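Local coordinates for protein 4-oxalocrotonate decarboxylase NahK (PDB 5D2H) that catalyses the decarboxylation of (3E)-2-oxohex-3-enedioate to 2-oxopent-4-enoate and carbon dioxide in the breakdown of aromatic hydrocarbons, at residues Pro158-Ile163 with Val270-Leu275; Ile127-Ser132 with Gly255-Val260; Ala59-Val64 with Val177-Ala182. The protein carries 1 engineered substitution. One frame throughout, in Å; residues are numbered along the deposited sequence.

Interactions 1 and 2 lie side by side, with centres about 7 Å apart. Their strands 153-163 and 126-135 are antiparallel neighbours in one mixed sheet. Strand 153-163 gives one glutamate and strand 126-135 two to the same magnesium ion. Interaction 3 lies on the other side of the chain's centre, about 26 Å from interaction 1 and 21 Å from interaction 2, centre to centre. It joins helices 58-74 and 174-179. Along the chain the segments run 59-64, 127-132, 158-163, 177-182, 255-260, 270-275, so all three contacts cross. The bound 2-oxoglutarate is approached by all three, so the pocket is built from distant parts of the sequence.

Interaction 1 of 3, residues Pro158-Ile163 with Val270-Leu275. With MG (magnesium ion), chain B; AKG (2-oxoglutaric acid), chain C.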
loop_
_atom_site.group_PDB
_atom_site.type_symbol
_atom_site.label_atom_id
_atom_site.label_comp_id
_atom_site.label_asym_id
_atom_site.label_seq_id
_atom_site.Cartn_x
_atom_site.Cartn_y
_atom_site.Cartn_z
ATOM N N PRO A 158 -2.280 7.233 -11.786
ATOM C CA PRO A 158 -3.262 7.344 -10.708
ATOM C C PRO A 158 -3.677 5.968 -10.249
ATOM O O PRO A 158 -3.952 5.104 -11.075
ATOM C CB PRO A 158 -4.443 8.035 -11.391
ATOM C CG PRO A 158 -3.799 8.903 -12.414
ATOM C CD PRO A 158 -2.615 8.108 -12.926
ATOM N N THR A 159 -3.700 5.765 -8.940
ATOM C CA THR A 159 -4.114 4.486 -8.404
ATOM C C THR A 159 -4.877 4.684 -7.117
ATOM O O THR A 159 -4.442 5.413 -6.229
ATOM C CB THR A 159 -2.917 3.571 -8.121
ATOM O OG1 THR A 159 -2.073 3.514 -9.283
ATOM C CG2 THR A 159 -3.414 2.154 -7.753
ATOM N N VAL A 160 -6.033 4.046 -7.025
ATOM C CA VAL A 160 -6.771 4.041 -5.785
ATOM C C VAL A 160 -6.502 2.701 -5.123
ATOM O O VAL A 160 -6.566 1.661 -5.774
ATOM C CB VAL A 160 -8.269 4.222 -6.044
ATOM C CG1 VAL A 160 -9.059 3.950 -4.787
ATOM C CG2 VAL A 160 -8.534 5.636 -6.589
ATOM N N GLU A 161 -6.153 2.717 -3.846
ATOM C CA GLU A 161 -5.963 1.460 -3.151
ATOM C C GLU A 161 -7.207 1.153 -2.350
ATOM O O GLU A 161 -7.857 2.056 -1.819
ATOM C CB GLU A 161 -4.736 1.488 -2.227
ATOM C CG GLU A 161 -4.380 0.084 -1.735
ATOM C CD GLU A 161 -3.163 0.007 -0.821
ATOM O OE1 GLU A 161 -2.698 1.050 -0.311
ATOM O OE2 GLU A 161 -2.681 -1.127 -0.603
ATOM N N VAL A 162 -7.569 -0.121 -2.308
ATOM C CA VAL A 162 -8.536 -0.565 -1.331
ATOM C C VAL A 162 -7.733 -1.279 -0.264
ATOM O O VAL A 162 -7.055 -2.281 -0.531
ATOM C CB VAL A 162 -9.621 -1.477 -1.938
ATOM C CG1 VAL A 162 -10.684 -1.807 -0.881
ATOM C CG2 VAL A 162 -10.277 -0.787 -3.138
ATOM N N ILE A 163 -7.754 -0.727 0.937
ATOM C CA ILE A 163 -7.051 -1.350 2.038
ATOM C C ILE A 163 -8.085 -1.967 2.952
ATOM O O ILE A 163 -9.219 -1.516 3.010
ATOM C CB ILE A 163 -6.166 -0.360 2.801
ATOM C CG1 ILE A 163 -7.008 0.808 3.331
ATOM C CG2 ILE A 163 -4.989 0.104 1.903
ATOM C CD1 ILE A 163 -6.226 1.780 4.195
ATOM N N VAL A 270 -12.123 9.140 -8.267
ATOM C CA VAL A 270 -11.077 9.976 -7.700
ATOM C C VAL A 270 -10.488 10.748 -8.850
ATOM O O VAL A 270 -9.988 10.158 -9.817
ATOM C CB VAL A 270 -9.990 9.142 -6.991
ATOM C CG1 VAL A 270 -8.853 10.037 -6.521
ATOM C CG2 VAL A 270 -10.586 8.420 -5.817
ATOM N N ARG A 271 -10.576 12.069 -8.768
ATOM C CA ARG A 271 -10.116 12.898 -9.870
ATOM C C ARG A 271 -8.683 13.378 -9.635
ATOM O O ARG A 271 -8.369 13.936 -8.579
ATOM C CB ARG A 271 -11.077 14.069 -10.083
ATOM C CG ARG A 271 -12.533 13.624 -10.116
ATOM C CD ARG A 271 -13.479 14.717 -10.585
ATOM N NE ARG A 271 -14.839 14.199 -10.706
ATOM C CZ ARG A 271 -15.275 13.472 -11.736
ATOM N NH1 ARG A 271 -14.462 13.180 -12.744
ATOM N NH2 ARG A 271 -16.526 13.031 -11.760
ATOM N N TYR A 272 -7.819 13.139 -10.618
ATOM C CA TYR A 272 -6.418 13.519 -10.514
ATOM C C TYR A 272 -6.131 14.702 -11.434
ATOM O O TYR A 272 -6.330 14.620 -12.651
ATOM C CB TYR A 272 -5.521 12.345 -10.885
ATOM C CG TYR A 272 -5.533 11.206 -9.888
ATOM C CD1 TYR A 272 -6.624 10.345 -9.781
ATOM C CD2 TYR A 272 -4.450 10.995 -9.046
ATOM C CE1 TYR A 272 -6.620 9.298 -8.861
ATOM C CE2 TYR A 272 -4.438 9.964 -8.135
ATOM C CZ TYR A 272 -5.523 9.122 -8.040
ATOM O OH TYR A 272 -5.478 8.091 -7.124
ATOM N N GLN A 273 -5.680 15.798 -10.841
ATOM C CA GLN A 273 -5.382 17.012 -11.587
ATOM C C GLN A 273 -4.526 16.709 -12.816
ATOM O O GLN A 273 -3.372 16.302 -12.693
ATOM C CB GLN A 273 -4.674 18.015 -10.678
ATOM C CG GLN A 273 -4.437 19.376 -11.298
ATOM C CD GLN A 273 -3.571 20.256 -10.423
ATOM O OE1 GLN A 273 -3.373 19.967 -9.239
ATOM N NE2 GLN A 273 -3.044 21.334 -10.998
ATOM N N GLY A 274 -5.107 16.876 -14.000
ATOM C CA GLY A 274 -4.368 16.670 -15.235
ATOM C C GLY A 274 -4.127 15.211 -15.582
ATOM O O GLY A 274 -3.502 14.907 -16.606
ATOM N N LEU A 275 -4.626 14.305 -14.740
ATOM C CA LEU A 275 -4.443 12.871 -14.969
ATOM C C LEU A 275 -5.752 12.102 -15.099
ATOM O O LEU A 275 -5.768 10.878 -14.948
ATOM C CB LEU A 275 -3.618 12.256 -13.843
ATOM C CG LEU A 275 -2.205 12.816 -13.710
ATOM C CD1 LEU A 275 -1.456 12.084 -12.604
ATOM C CD2 LEU A 275 -1.475 12.705 -15.040
HETATM MG MG MG B . -2.095 2.761 0.500
HETATM C C1 AKG C . -1.661 2.149 3.696
HETATM O O1 AKG C . -1.511 3.372 3.890
HETATM O O2 AKG C . -1.632 1.667 2.533
HETATM C C2 AKG C . -1.920 1.251 4.835
HETATM O O5 AKG C . -2.713 0.339 4.671
HETATM C C3 AKG C . -1.294 1.351 6.215
HETATM C C4 AKG C . -0.512 2.628 6.495
HETATM C C5 AKG C . -1.383 3.823 6.816
HETATM O O3 AKG C . -0.921 4.937 6.488
HETATM O O4 AKG C . -2.499 3.687 7.390
HETATM O O HOH W 1 -0.251 2.612 -0.307
HETATM O O HOH W 2 -1.513 4.432 1.625
#
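The ring of Tyr-272 carries a proline on its face: Pro-158 CB sits 3.4 Å from the ring centroid, only 6° off the normal, a CH-pi contact. CG of Pro-158 goes on to meet Leu-275 CB at 3.6 Å, the two side chains crossing at a slant. CG of Tyr-272 stands opposite its own carbonyl carbon (chi1 -69°), which lays the ring under the proline and sends the hydroxyl toward strand 153-163. There Tyr-272 OH lies 3.0 Å from Thr-159 O. The hydroxyl is hydrogen-bonded to the backbone oxygen of Glu-130, on the neighbouring strand. Farther along, Val-160 and Val-270 meet tip to tip, CG2 to CG2 at 3.5 Å. The two strands run nearly antiparallel with axes 8.6 Å apart. With an alanine here instead of Tyr-272, Pro-158 would probably lose its ring face and the Glu-130 oxygen this hydroxyl. Three residues on from Pro-158, Glu-161 OE1 binds magnesium at 2.0 Å, while its OE2 forms a salt bridge with Lys-83. The contact is thus apolar apart from the Tyr-272 hydroxyl, and it joins two sheets three residues before a metal ligand on the same strand.

Interaction 2 of 3, residues Ile127-Ser132 with Gly255-Val260; sequences IEAEIS and GITAAV. With MG (magnesium ion), chain B; AKG (2-oxoglutaric acid), chain C.
Ile-256 N donates to Ala-129 O at 2.7 Å, almost along the C=O axis. Ile-127 and Val-260 exchange two hydrogen bonds as an antiparallel hydrogen-bonded pair. Beside these bonds, Glu-128 OE2 and Glu-130 OE1 bind the magnesium ion at 1.9 and 2.0 Å respectively. Glu-161, two waters and 2-oxoglutarate O2 complete six ligands. CG of Glu-128 is wedged between its backbone N and carbonyl carbon (chi1 43°), and the chain then extends straight to the metal. The other oxygen of Glu-130, OE2, accepts a 2.6 Å hydrogen bond from a metal-bound water, which would help fix the turn of the carboxylate. A second metal-bound water donates to the ligand's O1. Another water lies between Glu-128 OE1 and Thr-257 O, in reach of both. Gly-255 packs against both glutamates, its CA 3.8 Å from Glu-128 OE1; a CB there would clash with that oxygen. Outside, Ile-127 and Val-260 lie side by side, and Ile-131 CG2 meets Ile-256 CD1 at 4.1 Å. Loop 255-260 links strands 250-252 and 260-261, both paired with strand 126-135. Ile-127, Thr-257 and Val-260 also rest on Met-208 of strand 205-210, and strand 153-163 flanks the other edge.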
loop_
_atom_site.group_PDB
_atom_site.type_symbol
_atom_site.label_atom_id
_atom_site.label_comp_id
_atom_site.label_asym_id
_atom_site.label_seq_id
_atom_site.Cartn_x
_atom_site.Cartn_y
_atom_site.Cartn_z
ATOM N N ILE A 127 -10.947 3.030 0.873
ATOM C CA ILE A 127 -10.193 3.389 -0.312
ATOM C C ILE A 127 -9.322 4.587 -0.006
ATOM O O ILE A 127 -9.651 5.413 0.848
ATOM C CB ILE A 127 -11.106 3.714 -1.493
ATOM C CG1 ILE A 127 -11.971 4.945 -1.182
ATOM C CG2 ILE A 127 -11.968 2.513 -1.819
ATOM C CD1 ILE A 127 -12.592 5.574 -2.418
ATOM N N GLU A 128 -8.196 4.662 -0.694
ATOM C CA GLU A 128 -7.355 5.841 -0.622
ATOM C C GLU A 128 -6.855 6.196 -2.017
ATOM O O GLU A 128 -6.657 5.314 -2.862
ATOM C CB GLU A 128 -6.197 5.632 0.360
ATOM C CG GLU A 128 -5.524 4.293 0.255
ATOM C CD GLU A 128 -4.503 4.057 1.350
ATOM O OE1 GLU A 128 -4.391 4.882 2.286
ATOM O OE2 GLU A 128 -3.807 3.029 1.275
ATOM N N ALA A 129 -6.697 7.495 -2.255
ATOM C CA ALA A 129 -6.187 8.014 -3.520
ATOM C C ALA A 129 -4.676 8.090 -3.458
ATOM O O ALA A 129 -4.109 8.671 -2.526
ATOM C CB ALA A 129 -6.762 9.382 -3.810
ATOM N N GLU A 130 -4.022 7.501 -4.451
ATOM C CA GLU A 130 -2.573 7.459 -4.462
ATOM C C GLU A 130 -2.074 7.729 -5.864
ATOM O O GLU A 130 -2.825 7.688 -6.844
ATOM C CB GLU A 130 -2.066 6.092 -3.977
ATOM C CG GLU A 130 -2.719 5.608 -2.695
ATOM C CD GLU A 130 -1.920 4.518 -1.971
ATOM O OE1 GLU A 130 -2.521 3.812 -1.139
ATOM O OE2 GLU A 130 -0.698 4.376 -2.204
ATOM N N ILE A 131 -0.791 8.012 -5.953
ATOM C CA ILE A 131 -0.132 8.069 -7.237
ATOM C C ILE A 131 0.924 6.972 -7.224
ATOM O O ILE A 131 1.694 6.849 -6.269
ATOM C CB ILE A 131 0.468 9.473 -7.524
ATOM C CG1 ILE A 131 1.156 9.483 -8.887
ATOM C CG2 ILE A 131 1.396 9.922 -6.413
ATOM C CD1 ILE A 131 0.146 9.395 -10.051
ATOM N N SER A 132 0.913 6.138 -8.256
ATOM C CA SER A 132 1.883 5.071 -8.357
ATOM C C SER A 132 2.925 5.453 -9.370
ATOM O O SER A 132 2.692 6.315 -10.218
ATOM C CB SER A 132 1.211 3.764 -8.770
ATOM O OG SER A 132 0.146 3.482 -7.882
ATOM N N GLY A 255 -1.103 7.027 0.633
ATOM C CA GLY A 255 -2.388 7.695 0.686
ATOM C C GLY A 255 -2.250 9.203 0.640
ATOM O O GLY A 255 -1.614 9.802 1.499
ATOM N N ILE A 256 -2.862 9.816 -0.365
ATOM C CA ILE A 256 -2.807 11.264 -0.527
ATOM C C ILE A 256 -3.876 11.913 0.338
ATOM O O ILE A 256 -3.642 12.942 0.961
ATOM C CB ILE A 256 -2.964 11.657 -2.015
ATOM C CG1 ILE A 256 -1.698 11.266 -2.774
ATOM C CG2 ILE A 256 -3.257 13.154 -2.158
ATOM C CD1 ILE A 256 -1.779 11.438 -4.280
ATOM N N THR A 257 -5.042 11.271 0.391
ATOM C CA THR A 257 -6.152 11.707 1.235
ATOM C C THR A 257 -6.323 10.765 2.419
ATOM O O THR A 257 -5.657 9.735 2.506
ATOM C CB THR A 257 -7.463 11.628 0.467
ATOM O OG1 THR A 257 -7.857 10.252 0.379
ATOM C CG2 THR A 257 -7.301 12.182 -0.940
ATOM N N ALA A 258 -7.232 11.103 3.325
ATOM C CA ALA A 258 -7.594 10.184 4.390
ATOM C C ALA A 258 -8.269 8.986 3.725
ATOM O O ALA A 258 -8.829 9.125 2.645
ATOM C CB ALA A 258 -8.538 10.849 5.363
ATOM N N ALA A 259 -8.198 7.815 4.350
ATOM C CA ALA A 259 -8.885 6.641 3.819
ATOM C C ALA A 259 -10.379 6.746 4.108
ATOM O O ALA A 259 -10.789 7.260 5.146
ATOM C CB ALA A 259 -8.311 5.361 4.404
ATOM N N VAL A 260 -11.185 6.253 3.177
ATOM C CA VAL A 260 -12.638 6.404 3.235
ATOM C C VAL A 260 -13.275 5.024 3.176
ATOM O O VAL A 260 -12.992 4.246 2.262
ATOM C CB VAL A 260 -13.126 7.267 2.037
ATOM C CG1 VAL A 260 -14.646 7.249 1.905
ATOM C CG2 VAL A 260 -12.610 8.702 2.177
HETATM MG MG MG B . -2.095 2.761 0.500
HETATM C C1 AKG C . -1.661 2.149 3.696
HETATM O O1 AKG C . -1.511 3.372 3.890
HETATM O O2 AKG C . -1.632 1.667 2.533
HETATM C C2 AKG C . -1.920 1.251 4.835
HETATM O O5 AKG C . -2.713 0.339 4.671
HETATM C C3 AKG C . -1.294 1.351 6.215
HETATM C C4 AKG C . -0.512 2.628 6.495
HETATM C C5 AKG C . -1.383 3.823 6.816
HETATM O O3 AKG C . -0.921 4.937 6.488
HETATM O O4 AKG C . -2.499 3.687 7.390
HETATM O O HOH W 3 -4.907 7.410 3.248
HETATM O O HOH W 1 -0.251 2.612 -0.307
HETATM O O HOH W 2 -1.513 4.432 1.625
#

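Interaction 3 of 3, residues Ala59-Val64 with Val177-Ala182. With AKG (2-oxoglutaric acid), chain C.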
loop_
_atom_site.group_PDB
_atom_site.type_symbol
_atom_site.label_atom_id
_atom_site.label_comp_id
_atom_site.label_asym_id
_atom_site.label_seq_id
_atom_site.Cartn_x
_atom_site.Cartn_y
_atom_site.Cartn_z
ATOM N N ALA A 59 11.201 -6.678 12.085
ATOM C CA ALA A 59 11.825 -7.750 11.319
ATOM C C ALA A 59 10.961 -9.015 11.407
ATOM O O ALA A 59 10.807 -9.737 10.420
ATOM C CB ALA A 59 13.254 -8.017 11.802
ATOM N N ASP A 60 10.396 -9.281 12.583
ATOM C CA ASP A 60 9.447 -10.386 12.717
ATOM C C ASP A 60 8.277 -10.145 11.763
ATOM O O ASP A 60 7.884 -11.032 11.004
ATOM C CB ASP A 60 8.909 -10.494 14.151
ATOM C CG ASP A 60 9.953 -10.986 15.147
ATOM O OD1 ASP A 60 10.670 -11.962 14.856
ATOM O OD2 ASP A 60 10.047 -10.392 16.238
ATOM N N ALA A 61 7.713 -8.942 11.836
ATOM C CA ALA A 61 6.529 -8.587 11.066
ATOM C C ALA A 61 6.815 -8.707 9.586
ATOM O O ALA A 61 6.004 -9.210 8.827
ATOM C CB ALA A 61 6.072 -7.172 11.412
ATOM N N TYR A 62 7.982 -8.250 9.152
ATOM C CA TYR A 62 8.302 -8.426 7.736
ATOM C C TYR A 62 8.573 -9.896 7.385
ATOM O O TYR A 62 8.237 -10.347 6.290
ATOM C CB TYR A 62 9.445 -7.498 7.303
ATOM C CG TYR A 62 8.988 -6.072 7.047
ATOM C CD1 TYR A 62 8.247 -5.754 5.909
ATOM C CD2 TYR A 62 9.283 -5.050 7.940
ATOM C CE1 TYR A 62 7.824 -4.461 5.670
ATOM C CE2 TYR A 62 8.877 -3.749 7.697
ATOM C CZ TYR A 62 8.142 -3.468 6.559
ATOM O OH TYR A 62 7.707 -2.185 6.299
ATOM N N ASP A 63 9.177 -10.647 8.299
ATOM C CA ASP A 63 9.330 -12.078 8.071
ATOM C C ASP A 63 7.954 -12.667 7.817
ATOM O O ASP A 63 7.756 -13.451 6.883
ATOM C CB ASP A 63 9.946 -12.780 9.274
ATOM C CG ASP A 63 11.444 -12.567 9.381
ATOM O OD1 ASP A 63 12.041 -11.929 8.481
ATOM O OD2 ASP A 63 12.018 -13.060 10.373
ATOM N N VAL A 64 6.996 -12.278 8.648
ATOM C CA VAL A 64 5.636 -12.780 8.465
ATOM C C VAL A 64 5.072 -12.325 7.125
ATOM O O VAL A 64 4.556 -13.134 6.351
ATOM C CB VAL A 64 4.720 -12.370 9.629
ATOM C CG1 VAL A 64 3.254 -12.632 9.286
ATOM C CG2 VAL A 64 5.124 -13.133 10.899
ATOM N N VAL A 177 0.144 -4.379 11.410
ATOM C CA VAL A 177 -0.239 -3.988 10.055
ATOM C C VAL A 177 0.791 -4.509 9.058
ATOM O O VAL A 177 0.433 -5.053 8.018
ATOM C CB VAL A 177 -0.460 -2.466 9.940
ATOM C CG1 VAL A 177 -0.541 -2.035 8.483
ATOM C CG2 VAL A 177 -1.743 -2.075 10.690
ATOM N N VAL A 178 2.070 -4.382 9.392
ATOM C CA VAL A 178 3.106 -4.911 8.524
ATOM C C VAL A 178 2.921 -6.401 8.312
ATOM O O VAL A 178 2.938 -6.872 7.174
ATOM C CB VAL A 178 4.511 -4.649 9.090
ATOM C CG1 VAL A 178 5.537 -5.514 8.370
ATOM C CG2 VAL A 178 4.856 -3.168 8.971
ATOM N N ALA A 179 2.721 -7.140 9.405
ATOM C CA ALA A 179 2.513 -8.586 9.330
ATOM C C ALA A 179 1.315 -8.914 8.440
ATOM O O ALA A 179 1.308 -9.915 7.730
ATOM C CB ALA A 179 2.331 -9.184 10.732
ATOM N N ASP A 180 0.317 -8.041 8.469
ATOM C CA ASP A 180 -0.880 -8.171 7.639
ATOM C C ASP A 180 -0.689 -7.469 6.283
ATOM O O ASP A 180 -1.635 -6.957 5.690
ATOM C CB ASP A 180 -2.089 -7.602 8.404
ATOM C CG ASP A 180 -3.401 -7.759 7.652
ATOM O OD1 ASP A 180 -3.575 -8.776 6.948
ATOM O OD2 ASP A 180 -4.262 -6.857 7.756
ATOM N N ASN A 181 0.548 -7.445 5.791
ATOM C CA ASN A 181 0.837 -6.915 4.453
ATOM C C ASN A 181 0.350 -5.478 4.270
ATOM O O ASN A 181 -0.187 -5.117 3.215
ATOM C CB ASN A 181 0.239 -7.811 3.363
ATOM C CG ASN A 181 0.817 -7.522 1.987
ATOM O OD1 ASN A 181 1.970 -7.083 1.860
ATOM N ND2 ASN A 181 0.023 -7.754 0.948
ATOM N N ALA A 182 0.524 -4.664 5.307
ATOM C CA ALA A 182 0.126 -3.269 5.232
ATOM C C ALA A 182 -1.335 -3.155 4.783
ATOM O O ALA A 182 -1.708 -2.214 4.076
ATOM C CB ALA A 182 1.051 -2.511 4.277
HETATM C C1 AKG C . -1.661 2.149 3.696
HETATM O O1 AKG C . -1.511 3.372 3.890
HETATM O O2 AKG C . -1.632 1.667 2.533
HETATM C C2 AKG C . -1.920 1.251 4.835
HETATM O O5 AKG C . -2.713 0.339 4.671
HETATM C C3 AKG C . -1.294 1.351 6.215
HETATM C C4 AKG C . -0.512 2.628 6.495
HETATM C C5 AKG C . -1.383 3.823 6.816
HETATM O O3 AKG C . -0.921 4.937 6.488
HETATM O O4 AKG C . -2.499 3.687 7.390
#
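One face of the Tyr-62 ring is covered by a methyl of Val-178. CG1 stands 3.5 Å from the ring centroid and 4° off the normal, a CH-pi contact directly over the centre. All six ring carbons are therefore at nearly equal distance from it. The second methyl, CG2, lies toward the phenol end, 4.0 Å from Tyr-62 OH. That hydroxyl is hydrogen-bonded to the backbone N of Tyr-102. The ring is thus held by its polar end as well as by its face. The two side chains cross at about a right angle. CG1 of Val-178 points opposite its backbone N (chi1 165°), and this carries the methyl into the corner between the ring and Ala-61. Ala-61 CB is 3.5 Å from Val-178 CG1.

Beside the ring the helices come very close. The CA atoms of Ala-61 and Ala-179 are 4.4 Å apart. Small side chains on both helices permit this approach. Ala-179 CA makes a CA-H...O contact of 3.6 Å with Ala-61 O. Val-64 closes the other flank, its CG1 3.9 Å from Ala-179 CB. No hydrogen bond crosses between the segments. Ile-36 of helix 26-41 covers Val-64 and Ala-179, while Ile-101 of strand 101-106 touches Tyr-62 and Val-178.

Helix 174-179 ends here in a Schellman motif. Asn-181, with positive phi, is its C-prime residue. Ala-182 N bonds back to Val-177 O, and Asn-181 N to Val-178 O. The turn brings Ala-182 O to 2.8 Å from O5 of 2-oxoglutarate, and Lys-83 NZ donates to the same Ala-182 oxygen. The arrangement is a close, alanine-lined helix packing, and the C-terminal end of helix 174-179 leads into the ligand pocket.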